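Side-chain contacts in N5-carboxyaminoimidazole ribonucleotide synthetase (Bacillus anthracis, PDB 3QFF), which probably catalyses the ATP-dependent carboxylation of 5-aminoimidazole ribonucleotide with bicarbonate, a step in purine biosynthesis: residues 17-22 against 28-33; 34-39 against 297-302; 137-142 against 174-179; 199-204 against 247-252; 287-292 against 314-319. All blocks are in the same frame, centred on the assembly; numbering follows the deposited sequence.

Contact 1. Residues 17-22 against 28-33; sequences IGIIGG and MMALAA
Ile17 and Ile19 reach from strand 16-20 to Ala33, Ala30 and Met29 on helix 24-35, joining the first strand and helix of a Rossmann-like beta-alpha-beta unit that strand 39-44 completes. The two elements run almost exactly antiparallel, at 172°, as expected where the chain leaves a strand and doubles back as a helix. Their short axes are 10.1 Å apart, a gap that isoleucine delta methyls meeting alanines can bridge.

Across it the interactions are apolar. In both isoleucines CG1 stands anti to the carbonyl carbon and the branch continues extended (chi2 174° at Ile19), which brings CD1 to the helix. The two methyls thus serve successive helical turns. Strand neighbours close the sides: Ile40 of strand 39-44 touches Ile17, Ala30 and Ala33, while Thr80 of strand 78-81 touches Ile19 and Met29.

Polar bonds are made mainly by the backbone. Ile17 and Ile19 bond to strand 39-44 and Gly18 to strand 78-81, and Gly22 N donates to Asp44 OD2 just past the strand. Gly21 has backbone angles that leave no room for a beta carbon, consistent with a glycine-rich turn of Rossmann type.

Ile17 CD1 lies 3.9 Å from Ala33 CB. One turn earlier in the helix, Ile19 CD1 settles between two beta carbons, 4.1 Å from Met29 CB and 4.2 Å from Ala30 CB.

Contact 2. Residues 34-39 against 297-302; sequences KEMGYK and QHIRAI
Met36 reaches across to Arg300 and Ile299 from the turn that ends helix 24-35. That turn is a Schellman motif with Gly37 at C-prime, and it leaves the CB of Met36 directed toward helix 294-303. CB and CG serve as an extended spacer (chi2 -178°). The sulfur then comes over one face of the Arg300 guanidinium, 3.8 Å above its plane and displaced toward the rim. The bend at chi3 (-66°) turns CE aside to Ile299. Met36 CE therefore has two neighbours: Arg300 NH1 at 3.6 Å, again over the flat face, and Ile299 CG2 at 3.8 Å. The same Ile299 methyl also meets the Tyr38 ring, 4.1 Å from CE2. Met36 and Arg300 cross at about a right angle, which lets thioether and guanidinium overlap while NH1 keeps its hydrogen bond to Gly296 O. Tyr38 OH is held by Ile11 O. Ile17 of strand 16-20 and Ala33 of helix 24-35 pack against both Tyr38 and Ile299, so helix 294-303 packs against both that strand and that helix, with Leu341 and Tyr340 of the second subunit against Met36 and Arg300.

Contact 3. Residues 137-142 against 174-179; sequences EQLTEA and DEARKL
Thr140 and Arg177 meet with their side chains crossing at a slant, and the hydroxyl approaches the guanidinium at its edge. Thr140 OG1 is only 11° out of the guanidinium plane and accepts a hydrogen bond from Arg177 NH1 at 2.9 Å, with an N-H...O angle of 155°. A modest bend at chi2, on an arginine chain otherwise extended as far as NE, brings the guanidinium to the other helix. Its second terminal nitrogen, NH2, binds Gln136 OE1, so the flat group is held by two residues of the same helix, one turn apart. The hydroxyl of Thr140 is also bonded to Gln136 O, which fixes the rotation of the threonine and presents OG1 to the incoming arginine.

This polar bridge lies on the more exposed side of a helix pair, 136-146 and 173-182, in the ATP-grasp domain. The two helices pack on the four-stranded antiparallel sheet formed by strands 130-133, 185-189, 150-154 and 164-167; their segments 137-142 and 174-179 cross at 139°, nearer antiparallel than perpendicular. Bound ADP is about 13 Å from the Leu139 side chain.

Closer to the sheet, Leu139 is directed at the backbone of the opposite helix. With CG anti to its own amide nitrogen, it brings CD2 over the peptide link between Ala176 and Arg177, 3.9 Å from Ala176 C and 3.8 Å from Arg177 N. The methyl of Ala176 adds a further apolar contact, 4.1 Å from CD2, and Leu152 of strand 150-154 touches both Leu139 and Ala176 from the sheet.

Contact 4. Residues 199-204 against 247-252; sequences VIVIRS and VLADEL
Val201 packs on Ala249 where helix 235-251 covers one face of the large antiparallel sheet, at its ATP-grasp part. Strand 195-203 carries Val201 and Arg203 on the side toward this helix, whereas Ile200 and Ile202 face helix 294-303, so the strand is sandwiched between two helices.

The tight part is small and wholly apolar. Both methyls of Val201 face the single beta carbon of Ala249, CG2 the nearer at 3.7 Å and CG1 at 4.2 Å. The valine has chi1 near 49°, with CG1 lying between the backbone N and the carbonyl carbon, and it is this rotation that offers the two branches together to the helix. Because alanine is the partner, the backbones come close, Val201 CA and Ala249 CA standing 7.0 Å apart. Both residues are buried, and Val201 is also bonded through its backbone to Leu258 in the adjoining strand 256-264.

Toward the end of the strand the packing slackens and becomes more accessible to solvent. Arg203 runs out extended, with CG anti to the backbone N (chi1 -172°), and brings CD beside the last turn of the helix. Its guanidinium is engaged beyond the helix, where NH1 donates to Leu254 O in the link to strand 256-264. Asp250 is exposed and carries the opposite charge, but Arg203 NE and Asp250 OD1 remain 5.6 Å apart, too far for a direct pair, though the two may attract weakly. What Arg203 offers the helix itself is a carbon: CD lies 4.0 Å from Ala249 O.

Contact 5. Residues 287-292 against 314-319; sequences QDACET and KPVVMV
Ala289 carries this contact, meeting Lys314 and Val316 where the short helix 286-289 abuts the start of strand 316-322. The walk to it passes Asp288, which turns aside to bond His342 and Asn359 through OD2, fixing the helix to the neighbouring strands 339-343 and 354-361. At the next position the methyl points straight at the strand. Ala289 CB is 3.4 Å from Val316 CG1, tighter than a usual carbon-carbon contact. Chi1 of Val316 is 54°, which sets CG1 between its backbone N and carbonyl carbon and beside Ala289 CB. Ala289 CB also lies 3.4 Å from Lys314 O. A backbone hydrogen bond to Leu313 draws the alanine against the incoming chain. At Cys290 the chain leaves helical geometry. Glu291 then turns to the dimer interface and pairs with the second subunit, whose Lys314 it meets in a salt bridge; the Lys314 of this chain is bridged reciprocally to Glu291 of that subunit. Within the chain, then, a methyl group is wedged against a valine and a buried carbonyl oxygen, Lys314 O, which has no polar partner in the model; between the two segments the contact rests on close fit, whereas Lys314 finds its salt bridge on the second subunit.

Overall arrangement
From the N terminus, contact 1 closes a short loop of five residues within the first beta-alpha-beta unit. Contact 2 follows directly on helix 24-35 and closes the longest loop, bringing helix 294-303 back against the preATP-grasp region. Nested in it, one after the other, contacts 3 and 4 close loops of 31 and 42 residues inside the ATP-grasp region: contact 3 is remote, its centre 47 Å from that of contact 2, while contact 4 touches contact 2 through Ile202 and Ala301. Contact 5 closes 21 residues and crosses contact 2, since 297-302 lies between its segments; it ties the ATP-grasp region to the C-terminal one. Contacts 1, 2 and 5 reach the second subunit.

Contact 1. Residues 17-22 against 28-33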
# COMPACT_ATOMS: atom_id res chain seq x y z
N ILE A 17 4.80 -3.29 16.70
CA ILE A 17 4.56 -4.66 16.31
C ILE A 17 5.90 -5.36 16.05
O ILE A 17 6.71 -4.90 15.23
CB ILE A 17 3.65 -4.76 15.07
CG1 ILE A 17 2.31 -4.05 15.34
CG2 ILE A 17 3.47 -6.23 14.67
CD1 ILE A 17 1.44 -3.85 14.10
N GLY A 18 6.11 -6.46 16.76
CA GLY A 18 7.30 -7.28 16.63
C GLY A 18 7.04 -8.50 15.77
O GLY A 18 6.07 -9.23 15.99
N ILE A 19 7.92 -8.72 14.81
CA ILE A 19 7.75 -9.80 13.84
C ILE A 19 8.92 -10.79 13.94
O ILE A 19 10.09 -10.40 13.87
CB ILE A 19 7.66 -9.25 12.39
CG1 ILE A 19 6.53 -8.21 12.28
CG2 ILE A 19 7.48 -10.42 11.39
CD1 ILE A 19 6.42 -7.49 10.92
N ILE A 20 8.59 -12.07 14.12
CA ILE A 20 9.59 -13.13 14.09
C ILE A 20 9.73 -13.65 12.65
O ILE A 20 8.85 -14.33 12.12
CB ILE A 20 9.25 -14.28 15.07
CG1 ILE A 20 9.10 -13.74 16.50
CG2 ILE A 20 10.33 -15.40 15.00
CD1 ILE A 20 8.51 -14.73 17.46
N GLY A 21 10.86 -13.32 12.05
CA GLY A 21 11.15 -13.69 10.67
C GLY A 21 11.13 -12.44 9.82
O GLY A 21 10.16 -11.68 9.86
N GLY A 22 12.20 -12.21 9.06
CA GLY A 22 12.36 -10.94 8.36
C GLY A 22 12.35 -11.04 6.85
O GLY A 22 12.89 -10.16 6.18
N MET A 28 6.19 -7.07 3.98
CA MET A 28 4.86 -6.63 3.56
C MET A 28 3.88 -6.38 4.71
O MET A 28 3.08 -5.44 4.64
CB MET A 28 4.30 -7.58 2.51
CG MET A 28 4.98 -7.37 1.16
SD MET A 28 4.43 -8.50 -0.13
CE MET A 28 5.19 -10.06 0.33
N MET A 29 3.97 -7.17 5.78
CA MET A 29 3.19 -6.89 7.01
C MET A 29 3.62 -5.52 7.54
O MET A 29 2.80 -4.69 7.96
CB MET A 29 3.51 -7.92 8.12
CG MET A 29 2.84 -9.30 8.02
SD MET A 29 3.42 -10.32 9.43
CE MET A 29 2.77 -11.94 9.02
N ALA A 30 4.93 -5.30 7.54
CA ALA A 30 5.51 -4.11 8.14
C ALA A 30 5.17 -2.85 7.36
O ALA A 30 4.93 -1.79 7.95
CB ALA A 30 7.03 -4.28 8.29
N LEU A 31 5.13 -2.96 6.03
CA LEU A 31 4.70 -1.85 5.17
C LEU A 31 3.24 -1.46 5.41
O LEU A 31 2.90 -0.27 5.48
CB LEU A 31 4.95 -2.16 3.69
CG LEU A 31 6.45 -2.07 3.30
CD1 LEU A 31 6.72 -2.77 1.98
CD2 LEU A 31 6.91 -0.62 3.21
N ALA A 32 2.39 -2.48 5.58
CA ALA A 32 0.97 -2.28 5.89
C ALA A 32 0.81 -1.61 7.25
O ALA A 32 -0.02 -0.71 7.44
CB ALA A 32 0.25 -3.65 5.88
N ALA A 33 1.61 -2.06 8.22
CA ALA A 33 1.49 -1.55 9.60
C ALA A 33 1.94 -0.09 9.67
O ALA A 33 1.39 0.71 10.42
CB ALA A 33 2.33 -2.41 10.54

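Contact 2. Residues 34-39 against 297-302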
# COMPACT_ATOMS: atom_id res chain seq x y z
N LYS A 34 2.96 0.24 8.88
CA LYS A 34 3.54 1.58 8.85
C LYS A 34 2.53 2.61 8.31
O LYS A 34 2.49 3.74 8.79
CB LYS A 34 4.82 1.56 8.01
CG LYS A 34 6.05 2.17 8.69
CD LYS A 34 6.74 1.17 9.59
CE LYS A 34 8.14 1.64 9.97
NZ LYS A 34 8.13 2.67 11.05
N GLU A 35 1.70 2.21 7.34
CA GLU A 35 0.66 3.12 6.80
C GLU A 35 -0.30 3.57 7.90
O GLU A 35 -0.77 4.70 7.89
CB GLU A 35 -0.11 2.48 5.64
CG GLU A 35 0.73 2.42 4.36
CD GLU A 35 0.26 1.37 3.36
OE1 GLU A 35 -0.97 1.13 3.25
OE2 GLU A 35 1.15 0.81 2.66
N MET A 36 -0.53 2.68 8.85
CA MET A 36 -1.44 2.91 9.96
C MET A 36 -0.72 3.47 11.19
O MET A 36 -1.32 3.60 12.24
CB MET A 36 -2.16 1.60 10.33
CG MET A 36 -3.45 1.37 9.54
SD MET A 36 -4.33 -0.16 10.01
CE MET A 36 -3.15 -1.37 9.46
N GLY A 37 0.56 3.78 11.03
CA GLY A 37 1.32 4.48 12.06
C GLY A 37 1.87 3.60 13.17
O GLY A 37 2.13 4.09 14.26
N TYR A 38 2.02 2.30 12.90
CA TYR A 38 2.70 1.39 13.83
C TYR A 38 4.22 1.46 13.67
O TYR A 38 4.74 1.75 12.58
CB TYR A 38 2.22 -0.06 13.66
CG TYR A 38 0.81 -0.25 14.14
CD1 TYR A 38 0.54 -0.44 15.49
CD2 TYR A 38 -0.26 -0.21 13.24
CE1 TYR A 38 -0.76 -0.60 15.94
CE2 TYR A 38 -1.57 -0.36 13.69
CZ TYR A 38 -1.81 -0.56 15.03
OH TYR A 38 -3.11 -0.72 15.46
N LYS A 39 4.91 1.19 14.77
CA LYS A 39 6.36 1.01 14.77
C LYS A 39 6.63 -0.49 14.63
O LYS A 39 5.80 -1.31 15.02
CB LYS A 39 6.93 1.56 16.09
CG LYS A 39 8.42 1.35 16.30
CD LYS A 39 8.94 2.20 17.49
CE LYS A 39 10.39 1.83 17.84
NZ LYS A 39 10.95 2.70 18.94
N GLN A 297 -5.04 -6.71 6.51
CA GLN A 297 -5.98 -7.53 7.28
C GLN A 297 -5.32 -8.20 8.48
O GLN A 297 -5.88 -8.20 9.58
CB GLN A 297 -6.68 -8.59 6.41
CG GLN A 297 -7.68 -8.04 5.42
CD GLN A 297 -8.95 -7.48 6.09
OE1 GLN A 297 -8.88 -6.62 6.97
NE2 GLN A 297 -10.10 -7.96 5.64
N HIS A 298 -4.14 -8.76 8.26
CA HIS A 298 -3.42 -9.47 9.32
C HIS A 298 -3.09 -8.53 10.48
O HIS A 298 -3.27 -8.88 11.66
CB HIS A 298 -2.14 -10.13 8.78
CG HIS A 298 -1.39 -10.92 9.81
ND1 HIS A 298 -1.73 -12.21 10.15
CD2 HIS A 298 -0.31 -10.59 10.56
CE1 HIS A 298 -0.90 -12.64 11.08
NE2 HIS A 298 -0.04 -11.68 11.36
N ILE A 299 -2.60 -7.33 10.15
CA ILE A 299 -2.31 -6.32 11.17
C ILE A 299 -3.57 -5.95 11.98
O ILE A 299 -3.54 -5.96 13.22
CB ILE A 299 -1.64 -5.04 10.58
CG1 ILE A 299 -0.26 -5.36 9.98
CG2 ILE A 299 -1.51 -3.95 11.65
CD1 ILE A 299 0.70 -6.13 10.92
N ARG A 300 -4.67 -5.66 11.29
CA ARG A 300 -5.95 -5.33 11.95
C ARG A 300 -6.42 -6.46 12.84
O ARG A 300 -6.90 -6.21 13.93
CB ARG A 300 -7.05 -5.01 10.93
CG ARG A 300 -6.82 -3.74 10.14
CD ARG A 300 -7.72 -3.68 8.89
NE ARG A 300 -7.76 -2.34 8.32
CZ ARG A 300 -6.83 -1.81 7.52
NH1 ARG A 300 -5.75 -2.51 7.17
NH2 ARG A 300 -6.96 -0.56 7.06
N ALA A 301 -6.29 -7.70 12.36
CA ALA A 301 -6.73 -8.88 13.10
C ALA A 301 -6.01 -9.06 14.44
O ALA A 301 -6.65 -9.32 15.47
CB ALA A 301 -6.58 -10.17 12.24
N ILE A 302 -4.68 -8.95 14.42
CA ILE A 302 -3.91 -9.17 15.64
C ILE A 302 -4.01 -7.98 16.61
O ILE A 302 -3.88 -8.15 17.83
CB ILE A 302 -2.44 -9.55 15.37
CG1 ILE A 302 -1.69 -8.38 14.73
CG2 ILE A 302 -2.36 -10.86 14.53
CD1 ILE A 302 -0.17 -8.57 14.67

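Contact 3. Residues 137-142 against 174-179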
# COMPACT_ATOMS: atom_id res chain seq x y z
N GLU A 137 7.01 -51.45 7.33
CA GLU A 137 5.79 -52.26 7.44
C GLU A 137 4.54 -51.42 7.20
O GLU A 137 3.63 -51.85 6.48
CB GLU A 137 5.73 -52.98 8.79
CG GLU A 137 4.45 -53.81 9.02
CD GLU A 137 4.14 -54.81 7.90
OE1 GLU A 137 5.09 -55.44 7.36
OE2 GLU A 137 2.94 -54.99 7.57
N GLN A 138 4.50 -50.23 7.79
CA GLN A 138 3.38 -49.32 7.62
C GLN A 138 3.26 -48.80 6.19
O GLN A 138 2.16 -48.61 5.69
CB GLN A 138 3.44 -48.16 8.62
CG GLN A 138 3.06 -48.59 10.04
CD GLN A 138 2.98 -47.44 11.03
OE1 GLN A 138 3.44 -46.32 10.77
NE2 GLN A 138 2.39 -47.71 12.20
N LEU A 139 4.40 -48.57 5.53
CA LEU A 139 4.41 -48.17 4.13
C LEU A 139 3.82 -49.28 3.27
O LEU A 139 2.97 -49.02 2.42
CB LEU A 139 5.81 -47.79 3.64
CG LEU A 139 5.93 -47.37 2.16
CD1 LEU A 139 4.94 -46.26 1.76
CD2 LEU A 139 7.37 -46.95 1.84
N THR A 140 4.26 -50.52 3.51
CA THR A 140 3.75 -51.67 2.78
C THR A 140 2.23 -51.79 2.92
O THR A 140 1.52 -51.92 1.91
CB THR A 140 4.45 -52.99 3.20
OG1 THR A 140 5.85 -52.86 2.99
CG2 THR A 140 3.94 -54.16 2.37
N GLU A 141 1.74 -51.72 4.16
CA GLU A 141 0.31 -51.78 4.43
C GLU A 141 -0.46 -50.62 3.78
O GLU A 141 -1.57 -50.82 3.25
CB GLU A 141 0.03 -51.84 5.95
CG GLU A 141 0.24 -53.22 6.58
CD GLU A 141 -0.08 -53.28 8.09
OE1 GLU A 141 0.46 -54.17 8.79
OE2 GLU A 141 -0.87 -52.44 8.58
N ALA A 142 0.13 -49.42 3.82
CA ALA A 142 -0.50 -48.23 3.24
C ALA A 142 -0.68 -48.36 1.73
O ALA A 142 -1.77 -48.13 1.21
CB ALA A 142 0.29 -46.96 3.59
N ASP A 174 10.66 -48.41 -4.38
CA ASP A 174 12.03 -48.40 -3.88
C ASP A 174 12.50 -47.01 -3.48
O ASP A 174 13.15 -46.85 -2.45
CB ASP A 174 12.99 -49.03 -4.89
CG ASP A 174 13.93 -50.02 -4.25
OD1 ASP A 174 13.48 -51.14 -3.90
OD2 ASP A 174 15.13 -49.69 -4.08
N GLU A 175 12.16 -46.00 -4.28
CA GLU A 175 12.45 -44.61 -3.94
C GLU A 175 11.63 -44.15 -2.71
O GLU A 175 12.11 -43.33 -1.92
CB GLU A 175 12.18 -43.68 -5.13
CG GLU A 175 12.62 -42.22 -4.94
CD GLU A 175 12.31 -41.33 -6.14
OE1 GLU A 175 11.87 -41.87 -7.18
OE2 GLU A 175 12.51 -40.10 -6.04
N ALA A 176 10.42 -44.70 -2.57
CA ALA A 176 9.54 -44.43 -1.43
C ALA A 176 10.09 -45.00 -0.11
O ALA A 176 10.09 -44.31 0.91
CB ALA A 176 8.14 -44.96 -1.70
N ARG A 177 10.55 -46.26 -0.15
CA ARG A 177 11.18 -46.90 1.00
C ARG A 177 12.35 -46.07 1.51
O ARG A 177 12.54 -45.92 2.72
CB ARG A 177 11.65 -48.31 0.67
CG ARG A 177 10.54 -49.24 0.29
CD ARG A 177 10.81 -50.67 0.71
NE ARG A 177 9.69 -51.54 0.38
CZ ARG A 177 8.60 -51.69 1.14
NH1 ARG A 177 7.64 -52.51 0.74
NH2 ARG A 177 8.48 -51.03 2.29
N LYS A 178 13.13 -45.54 0.57
CA LYS A 178 14.27 -44.68 0.87
C LYS A 178 13.80 -43.47 1.68
O LYS A 178 14.43 -43.09 2.67
CB LYS A 178 14.95 -44.22 -0.43
CG LYS A 178 16.24 -43.44 -0.24
CD LYS A 178 17.47 -44.34 -0.44
CE LYS A 178 18.76 -43.53 -0.32
NZ LYS A 178 19.92 -44.26 -0.91
N LEU A 179 12.68 -42.88 1.26
CA LEU A 179 12.11 -41.72 1.94
C LEU A 179 11.57 -42.09 3.32
O LEU A 179 11.86 -41.41 4.30
CB LEU A 179 11.02 -41.06 1.09
CG LEU A 179 10.41 -39.75 1.60
CD1 LEU A 179 11.47 -38.65 1.72
CD2 LEU A 179 9.26 -39.32 0.70

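Contact 4. Residues 199-204 against 247-252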
# COMPACT_ATOMS: atom_id res chain seq x y z
N VAL A 199 -8.01 -20.11 -0.48
CA VAL A 199 -8.83 -19.06 0.12
C VAL A 199 -8.08 -18.56 1.36
O VAL A 199 -7.60 -19.37 2.18
CB VAL A 199 -10.23 -19.60 0.56
CG1 VAL A 199 -10.98 -18.56 1.41
CG2 VAL A 199 -11.08 -19.99 -0.65
N ILE A 200 -7.95 -17.24 1.47
CA ILE A 200 -7.36 -16.61 2.64
C ILE A 200 -8.52 -16.19 3.53
O ILE A 200 -9.43 -15.49 3.07
CB ILE A 200 -6.52 -15.34 2.30
CG1 ILE A 200 -5.47 -15.59 1.20
CG2 ILE A 200 -5.87 -14.74 3.57
CD1 ILE A 200 -4.31 -16.47 1.61
N VAL A 201 -8.51 -16.66 4.78
CA VAL A 201 -9.51 -16.22 5.75
C VAL A 201 -8.85 -15.46 6.91
O VAL A 201 -7.72 -15.78 7.33
CB VAL A 201 -10.44 -17.40 6.23
CG1 VAL A 201 -9.63 -18.62 6.64
CG2 VAL A 201 -11.39 -16.95 7.34
N ILE A 202 -9.53 -14.43 7.39
CA ILE A 202 -9.02 -13.58 8.45
C ILE A 202 -9.99 -13.62 9.61
O ILE A 202 -11.19 -13.46 9.40
CB ILE A 202 -8.94 -12.09 8.01
CG1 ILE A 202 -8.27 -11.94 6.64
CG2 ILE A 202 -8.26 -11.22 9.13
CD1 ILE A 202 -6.80 -12.41 6.57
N ARG A 203 -9.47 -13.80 10.82
CA ARG A 203 -10.32 -13.75 12.02
C ARG A 203 -9.63 -12.92 13.08
O ARG A 203 -8.49 -13.21 13.45
CB ARG A 203 -10.63 -15.16 12.55
CG ARG A 203 -11.67 -15.17 13.67
CD ARG A 203 -12.27 -16.56 13.91
NE ARG A 203 -13.13 -16.57 15.11
CZ ARG A 203 -12.69 -16.69 16.36
NH1 ARG A 203 -11.40 -16.81 16.63
NH2 ARG A 203 -13.56 -16.68 17.37
N SER A 204 -10.30 -11.89 13.55
CA SER A 204 -9.70 -10.98 14.54
C SER A 204 -9.73 -11.56 15.96
O SER A 204 -10.44 -12.53 16.23
CB SER A 204 -10.36 -9.60 14.50
OG SER A 204 -11.57 -9.58 15.24
N VAL A 247 -15.64 -22.52 8.06
CA VAL A 247 -15.76 -23.56 9.10
C VAL A 247 -14.41 -23.83 9.76
O VAL A 247 -14.33 -23.91 10.99
CB VAL A 247 -16.43 -24.86 8.56
CG1 VAL A 247 -16.28 -26.01 9.55
CG2 VAL A 247 -17.90 -24.61 8.30
N LEU A 248 -13.36 -23.93 8.95
CA LEU A 248 -12.01 -24.12 9.50
C LEU A 248 -11.62 -23.01 10.46
O LEU A 248 -11.14 -23.29 11.57
CB LEU A 248 -10.97 -24.17 8.38
CG LEU A 248 -10.60 -25.53 7.81
CD1 LEU A 248 -9.50 -25.31 6.80
CD2 LEU A 248 -10.14 -26.52 8.90
N ALA A 249 -11.79 -21.77 10.03
CA ALA A 249 -11.48 -20.62 10.89
C ALA A 249 -12.23 -20.68 12.22
O ALA A 249 -11.64 -20.43 13.27
CB ALA A 249 -11.78 -19.30 10.17
N ASP A 250 -13.52 -21.04 12.17
CA ASP A 250 -14.32 -21.16 13.40
C ASP A 250 -13.85 -22.33 14.26
O ASP A 250 -13.55 -22.16 15.43
CB ASP A 250 -15.82 -21.30 13.09
CG ASP A 250 -16.64 -21.65 14.35
OD1 ASP A 250 -16.76 -20.79 15.25
OD2 ASP A 250 -17.15 -22.79 14.44
N GLU A 251 -13.80 -23.52 13.66
CA GLU A 251 -13.44 -24.74 14.38
C GLU A 251 -12.03 -24.71 15.00
O GLU A 251 -11.82 -25.21 16.10
CB GLU A 251 -13.59 -25.95 13.46
CG GLU A 251 -15.04 -26.30 13.13
CD GLU A 251 -15.79 -26.84 14.33
OE1 GLU A 251 -15.18 -27.57 15.15
OE2 GLU A 251 -17.00 -26.56 14.45
N LEU A 252 -11.08 -24.12 14.28
CA LEU A 252 -9.71 -24.02 14.77
C LEU A 252 -9.49 -22.77 15.65
O LEU A 252 -8.38 -22.53 16.13
CB LEU A 252 -8.71 -24.03 13.61
CG LEU A 252 -8.70 -25.30 12.74
CD1 LEU A 252 -7.75 -25.15 11.56
CD2 LEU A 252 -8.35 -26.54 13.57

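Contact 5. Residues 287-292 against 314-319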
# COMPACT_ATOMS: atom_id res chain seq x y z
N GLN A 287 -2.98 -7.25 -2.62
CA GLN A 287 -2.30 -5.96 -2.48
C GLN A 287 -2.75 -4.94 -3.50
O GLN A 287 -2.72 -3.74 -3.23
CB GLN A 287 -0.79 -6.14 -2.66
CG GLN A 287 -0.06 -6.69 -1.44
CD GLN A 287 1.42 -6.69 -1.66
OE1 GLN A 287 1.93 -7.24 -2.67
NE2 GLN A 287 2.14 -6.06 -0.76
N ASP A 288 -3.12 -5.41 -4.69
CA ASP A 288 -3.50 -4.49 -5.76
C ASP A 288 -4.95 -4.64 -6.20
O ASP A 288 -5.53 -3.70 -6.75
CB ASP A 288 -2.51 -4.62 -6.93
CG ASP A 288 -1.09 -4.21 -6.54
OD1 ASP A 288 -0.90 -3.03 -6.17
OD2 ASP A 288 -0.18 -5.07 -6.57
N ALA A 289 -5.56 -5.79 -5.94
CA ALA A 289 -6.87 -6.11 -6.53
C ALA A 289 -8.04 -6.12 -5.55
O ALA A 289 -9.19 -6.20 -5.99
CB ALA A 289 -6.81 -7.42 -7.28
N CYS A 290 -7.75 -6.07 -4.24
CA CYS A 290 -8.81 -6.10 -3.24
C CYS A 290 -8.88 -4.82 -2.45
O CYS A 290 -7.93 -4.04 -2.40
CB CYS A 290 -8.64 -7.28 -2.27
SG CYS A 290 -8.98 -8.86 -3.00
N GLU A 291 -10.01 -4.62 -1.78
CA GLU A 291 -10.24 -3.45 -0.96
C GLU A 291 -9.26 -3.33 0.23
O GLU A 291 -8.89 -2.21 0.61
CB GLU A 291 -11.70 -3.45 -0.52
CG GLU A 291 -12.16 -2.12 -0.02
CD GLU A 291 -13.66 -2.06 0.16
OE1 GLU A 291 -14.09 -1.43 1.15
OE2 GLU A 291 -14.39 -2.67 -0.66
N THR A 292 -8.84 -4.46 0.80
CA THR A 292 -7.78 -4.52 1.83
C THR A 292 -6.82 -5.64 1.45
O THR A 292 -7.25 -6.69 1.00
CB THR A 292 -8.35 -4.91 3.24
OG1 THR A 292 -9.53 -4.16 3.51
CG2 THR A 292 -7.31 -4.62 4.35
N LYS A 314 -10.81 -5.58 -9.04
CA LYS A 314 -10.46 -5.87 -10.43
C LYS A 314 -9.90 -7.29 -10.53
O LYS A 314 -9.22 -7.75 -9.61
CB LYS A 314 -9.43 -4.84 -10.95
CG LYS A 314 -9.27 -4.81 -12.50
CD LYS A 314 -9.14 -3.38 -13.02
CE LYS A 314 -8.59 -3.33 -14.45
NZ LYS A 314 -8.31 -1.91 -14.86
N PRO A 315 -10.17 -7.99 -11.66
CA PRO A 315 -9.54 -9.30 -11.86
C PRO A 315 -8.00 -9.19 -11.98
O PRO A 315 -7.48 -8.18 -12.46
CB PRO A 315 -10.18 -9.81 -13.17
CG PRO A 315 -11.50 -9.09 -13.24
CD PRO A 315 -11.21 -7.72 -12.67
N VAL A 316 -7.29 -10.22 -11.52
CA VAL A 316 -5.85 -10.14 -11.36
C VAL A 316 -5.17 -11.48 -11.62
O VAL A 316 -5.72 -12.55 -11.31
CB VAL A 316 -5.48 -9.57 -9.93
CG1 VAL A 316 -6.15 -10.39 -8.82
CG2 VAL A 316 -3.93 -9.51 -9.71
N VAL A 317 -3.98 -11.42 -12.20
CA VAL A 317 -3.08 -12.57 -12.22
C VAL A 317 -1.82 -12.15 -11.51
O VAL A 317 -1.12 -11.22 -11.95
CB VAL A 317 -2.74 -13.04 -13.67
CG1 VAL A 317 -1.66 -14.12 -13.67
CG2 VAL A 317 -4.00 -13.56 -14.35
N MET A 318 -1.53 -12.81 -10.39
CA MET A 318 -0.26 -12.63 -9.73
C MET A 318 0.74 -13.58 -10.36
O MET A 318 0.41 -14.76 -10.57
CB MET A 318 -0.36 -12.92 -8.23
CG MET A 318 0.96 -12.60 -7.53
SD MET A 318 1.49 -13.78 -6.30
CE MET A 318 1.83 -15.26 -7.28
N VAL A 319 1.92 -13.07 -10.71
CA VAL A 319 3.00 -13.94 -11.17
C VAL A 319 4.21 -13.81 -10.26
O VAL A 319 4.66 -12.71 -9.96
CB VAL A 319 3.44 -13.63 -12.63
CG1 VAL A 319 4.21 -14.84 -13.20
CG2 VAL A 319 2.26 -13.34 -13.50